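Local coordinates for protein 4-hydroxythreonine-4-phosphate dehydrogenase (Legionella pneumophila subsp. pneumophila, PDB 6XMY) that probably catalyses the NAD(P)-dependent oxidation of 4-(phosphooxy)-L-threonine, a step in pyridoxine 5'-phosphate biosynthesis that depends on a divalent metal ion, at residues A[50-55]-A[86-91]. Numbering follows the deposited sequence. Where two conformers were deposited one is given.
With EDO (1,2-ethanediol), chain E; EDO (1,2-ethanediol), chain F.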
ATOM      1  N   ALA A  50       5.536 -19.306  13.914  1.00 11.20           N
ATOM      2  CA  ALA A  50       5.256 -19.002  15.316  1.00 11.74           C
ATOM      3  C   ALA A  50       6.186 -19.787  16.238  1.00 11.75           C
ATOM      4  O   ALA A  50       6.713 -19.249  17.222  1.00 12.63           O
ATOM      5  CB  ALA A  50       3.784 -19.300  15.630  1.00 12.49           C
ATOM      6  N   SER A  51       6.397 -21.065  15.934  1.00 12.89           N
ATOM      7  CA  SER A  51       7.333 -21.860  16.723  0.58 14.28           C
ATOM      8  C   SER A  51       8.744 -21.291  16.648  1.00 12.72           C
ATOM      9  O   SER A  51       9.439 -21.209  17.667  1.00 15.15           O
ATOM     10  CB  SER A  51       7.312 -23.312  16.252  0.58 15.16           C
ATOM     11  OG  SER A  51       6.081 -23.926  16.586  0.58 19.05           O
ATOM     12  N   GLU A  52       9.188 -20.899  15.450  1.00 13.34           N
ATOM     13  CA  GLU A  52      10.526 -20.332  15.315  1.00 13.86           C
ATOM     14  C   GLU A  52      10.664 -19.053  16.131  1.00 14.02           C
ATOM     15  O   GLU A  52      11.742 -18.774  16.680  1.00 15.58           O
ATOM     16  CB  GLU A  52      10.829 -20.067  13.839  1.00 15.27           C
ATOM     17  CG  GLU A  52      12.261 -19.593  13.598  1.00 18.62           C
ATOM     18  CD  GLU A  52      12.579 -19.318  12.132  1.00 22.26           C
ATOM     19  OE1 GLU A  52      11.665 -19.381  11.288  1.00 26.48           O
ATOM     20  OE2 GLU A  52      13.755 -19.039  11.828  1.00 26.07           O
ATOM     21  N   LEU A  53       9.582 -18.280  16.236  1.00 14.57           N
ATOM     22  CA  LEU A  53       9.553 -17.039  16.998  1.00 13.74           C
ATOM     23  C   LEU A  53       9.256 -17.255  18.474  1.00 14.99           C
ATOM     24  O   LEU A  53       9.174 -16.273  19.217  1.00 15.29           O
ATOM     25  CB  LEU A  53       8.515 -16.080  16.406  1.00 13.22           C
ATOM     26  CG  LEU A  53       8.807 -15.582  14.992  1.00 13.97           C
ATOM     27  CD1 LEU A  53       7.605 -14.856  14.438  1.00 14.54           C
ATOM     28  CD2 LEU A  53      10.031 -14.661  14.992  1.00 14.65           C
ATOM     29  N   ASN A  54       9.076 -18.507  18.905  1.00 15.06           N
ATOM     30  CA  ASN A  54       8.762 -18.831  20.298  0.60 16.80           C
ATOM     31  C   ASN A  54       7.453 -18.191  20.760  1.00 17.55           C
ATOM     32  O   ASN A  54       7.311 -17.809  21.927  1.00 18.26           O
ATOM     33  CB  ASN A  54       9.922 -18.502  21.245  0.60 19.98           C
ATOM     34  CG  ASN A  54      11.167 -19.313  20.943  0.60 22.24           C
ATOM     35  OD1 ASN A  54      11.107 -20.534  20.801  0.60 23.64           O
ATOM     36  ND2 ASN A  54      12.300 -18.635  20.825  0.60 24.73           N
ATOM     37  N   LEU A  55       6.491 -18.076  19.848  1.00 14.69           N
ATOM     38  CA  LEU A  55       5.184 -17.503  20.133  1.00 15.84           C
ATOM     39  C   LEU A  55       4.187 -18.615  20.411  1.00 17.12           C
ATOM     40  O   LEU A  55       4.208 -19.659  19.751  1.00 21.22           O
ATOM     41  CB  LEU A  55       4.685 -16.701  18.930  1.00 15.11           C
ATOM     42  CG  LEU A  55       5.484 -15.462  18.530  1.00 16.25           C
ATOM     43  CD1 LEU A  55       4.919 -14.849  17.254  1.00 15.51           C
ATOM     44  CD2 LEU A  55       5.503 -14.441  19.665  1.00 18.85           C
ATOM     45  N   VAL A  86       8.530 -23.870   3.436  1.00 12.22           N
ATOM     46  CA  VAL A  86       9.209 -22.582   3.450  1.00 10.66           C
ATOM     47  C   VAL A  86      10.390 -22.647   4.406  1.00 13.48           C
ATOM     48  O   VAL A  86      10.296 -23.214   5.501  1.00 15.90           O
ATOM     49  CB  VAL A  86       8.220 -21.473   3.862  1.00 10.20           C
ATOM     50  CG1 VAL A  86       8.934 -20.120   3.919  1.00 12.04           C
ATOM     51  CG2 VAL A  86       7.021 -21.418   2.906  1.00 13.84           C
ATOM     52  N   ILE A  87      11.501 -22.039   4.001  1.00 12.32           N
ATOM     53  CA  ILE A  87      12.662 -21.842   4.859  1.00 12.24           C
ATOM     54  C   ILE A  87      12.807 -20.340   5.049  1.00 11.92           C
ATOM     55  O   ILE A  87      12.874 -19.595   4.066  1.00 12.12           O
ATOM     56  CB  ILE A  87      13.920 -22.456   4.226  1.00 12.21           C
ATOM     57  CG1 ILE A  87      13.747 -23.975   4.097  1.00 13.88           C
ATOM     58  CG2 ILE A  87      15.166 -22.111   5.041  1.00 15.49           C
ATOM     59  CD1 ILE A  87      14.746 -24.611   3.158  1.00 15.02           C
ATOM     60  N   SER A  88      12.820 -19.892   6.306  1.00 12.66           N
ATOM     61  CA  SER A  88      12.880 -18.461   6.592  0.74 10.97           C
ATOM     62  C   SER A  88      14.057 -17.804   5.888  1.00 11.17           C
ATOM     63  O   SER A  88      15.193 -18.284   5.970  1.00 13.80           O
ATOM     64  CB  SER A  88      13.002 -18.236   8.095  0.74 15.11           C
ATOM     65  OG  SER A  88      11.904 -18.821   8.754  0.74 14.67           O
ATOM     66  N   GLY A  89      13.780 -16.694   5.208  1.00 11.71           N
ATOM     67  CA  GLY A  89      14.811 -15.926   4.534  1.00 12.22           C
ATOM     68  C   GLY A  89      15.231 -16.451   3.180  1.00 13.23           C
ATOM     69  O   GLY A  89      16.031 -15.791   2.503  1.00 16.07           O
ATOM     70  N   GLU A  90      14.725 -17.606   2.758  1.00 13.37           N
ATOM     71  CA  GLU A  90      15.166 -18.264   1.530  1.00 12.74           C
ATOM     72  C   GLU A  90      14.057 -18.153   0.486  1.00 11.35           C
ATOM     73  O   GLU A  90      13.055 -18.869   0.551  1.00 13.09           O
ATOM     74  CB  GLU A  90      15.521 -19.720   1.817  1.00 16.08           C
ATOM     75  CG  GLU A  90      15.868 -20.550   0.587  1.00 25.47           C
ATOM     76  CD  GLU A  90      17.265 -20.290   0.044  1.00 34.08           C
ATOM     77  OE1 GLU A  90      18.209 -20.122   0.849  1.00 36.20           O
ATOM     78  OE2 GLU A  90      17.419 -20.258  -1.196  1.00 37.84           O
ATOM     79  N   LEU A  91      14.236 -17.252  -0.476  1.00 10.33           N
ATOM     80  CA  LEU A  91      13.264 -17.130  -1.554  1.00 10.66           C
ATOM     81  C   LEU A  91      13.189 -18.429  -2.337  1.00 10.86           C
ATOM     82  O   LEU A  91      14.198 -19.094  -2.575  1.00 13.31           O
ATOM     83  CB  LEU A  91      13.675 -16.012  -2.508  1.00 12.18           C
ATOM     84  CG  LEU A  91      13.532 -14.585  -1.993  1.00 11.39           C
ATOM     85  CD1 LEU A  91      14.152 -13.616  -2.989  1.00 12.71           C
ATOM     86  CD2 LEU A  91      12.067 -14.239  -1.752  1.00 12.61           C
TER
HETATM   87  C1  EDO E 404       8.881 -21.531   8.443  1.00 25.67           C
HETATM   88  O1  EDO E 404       9.524 -20.644   7.526  1.00 25.77           O
HETATM   89  C2  EDO E 404       9.707 -21.587   9.716  1.00 24.77           C
HETATM   90  O2  EDO E 404       9.698 -20.283  10.296  1.00 23.44           O
HETATM   91  C1  EDO F 405       5.968 -24.903   6.285  1.00 24.97           C
HETATM   92  O1  EDO F 405       6.070 -24.186   5.048  1.00 18.75           O
HETATM   93  C2  EDO F 405       7.196 -24.639   7.153  1.00 30.98           C
HETATM   94  O2  EDO F 405       8.384 -25.162   6.538  1.00 34.70           O
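Glu52 lays the end of its carboxylate against the hydroxyl of Ser88, and this single meeting of side chains joins the two segments. In the conformer described, Ser88 having a second one, Ser88 OG donates over 2.6 Å to Glu52 OE1, which accepts it through its syn lone pair, on the side of OE2; Glu52 OE2 itself stays 3.6 Å from Ser88 OG. The reach is supplied mostly by the glutamate: with CG anti to the backbone N (chi1 -175°) and the chain fully extended beyond it, the side chain covers most of the 9.2 Å between the CA atoms of Glu52 and Ser88.

An ethanediol, probably left from the crystallisation liquor, lies beside the bond. Its O2 sits so close to Glu52 OE1 that a bond there is doubtful, while its O1 donates to Ser88 OG at 3.2 Å and makes a weak bond to Val86 O. A weak, long ion pair of Glu52 OE1 with Arg49 adds a positive charge nearby. Farther along, Val86 N donates to O1 of a second ethanediol at 3.0 Å, and O2 of that diol donates to Val86 O.

Glu52 stands in the last turn of helix 43-52, which ends in a Schellman motif with Asn54 at positive phi. Ser88 and Gly89 are the two central residues of a type II turn closed by Glu90 N to Ile87 O, Gly89 taking the positive phi of the third position. The contact lies on the surface of the PdxA fold, the Ser88 side chain about 14 Å from the bound NAD; there a Schellman-ended helix is joined by one side-chain hydrogen bond to a type II turn in the loop between strand 74-79 and helix 96-111.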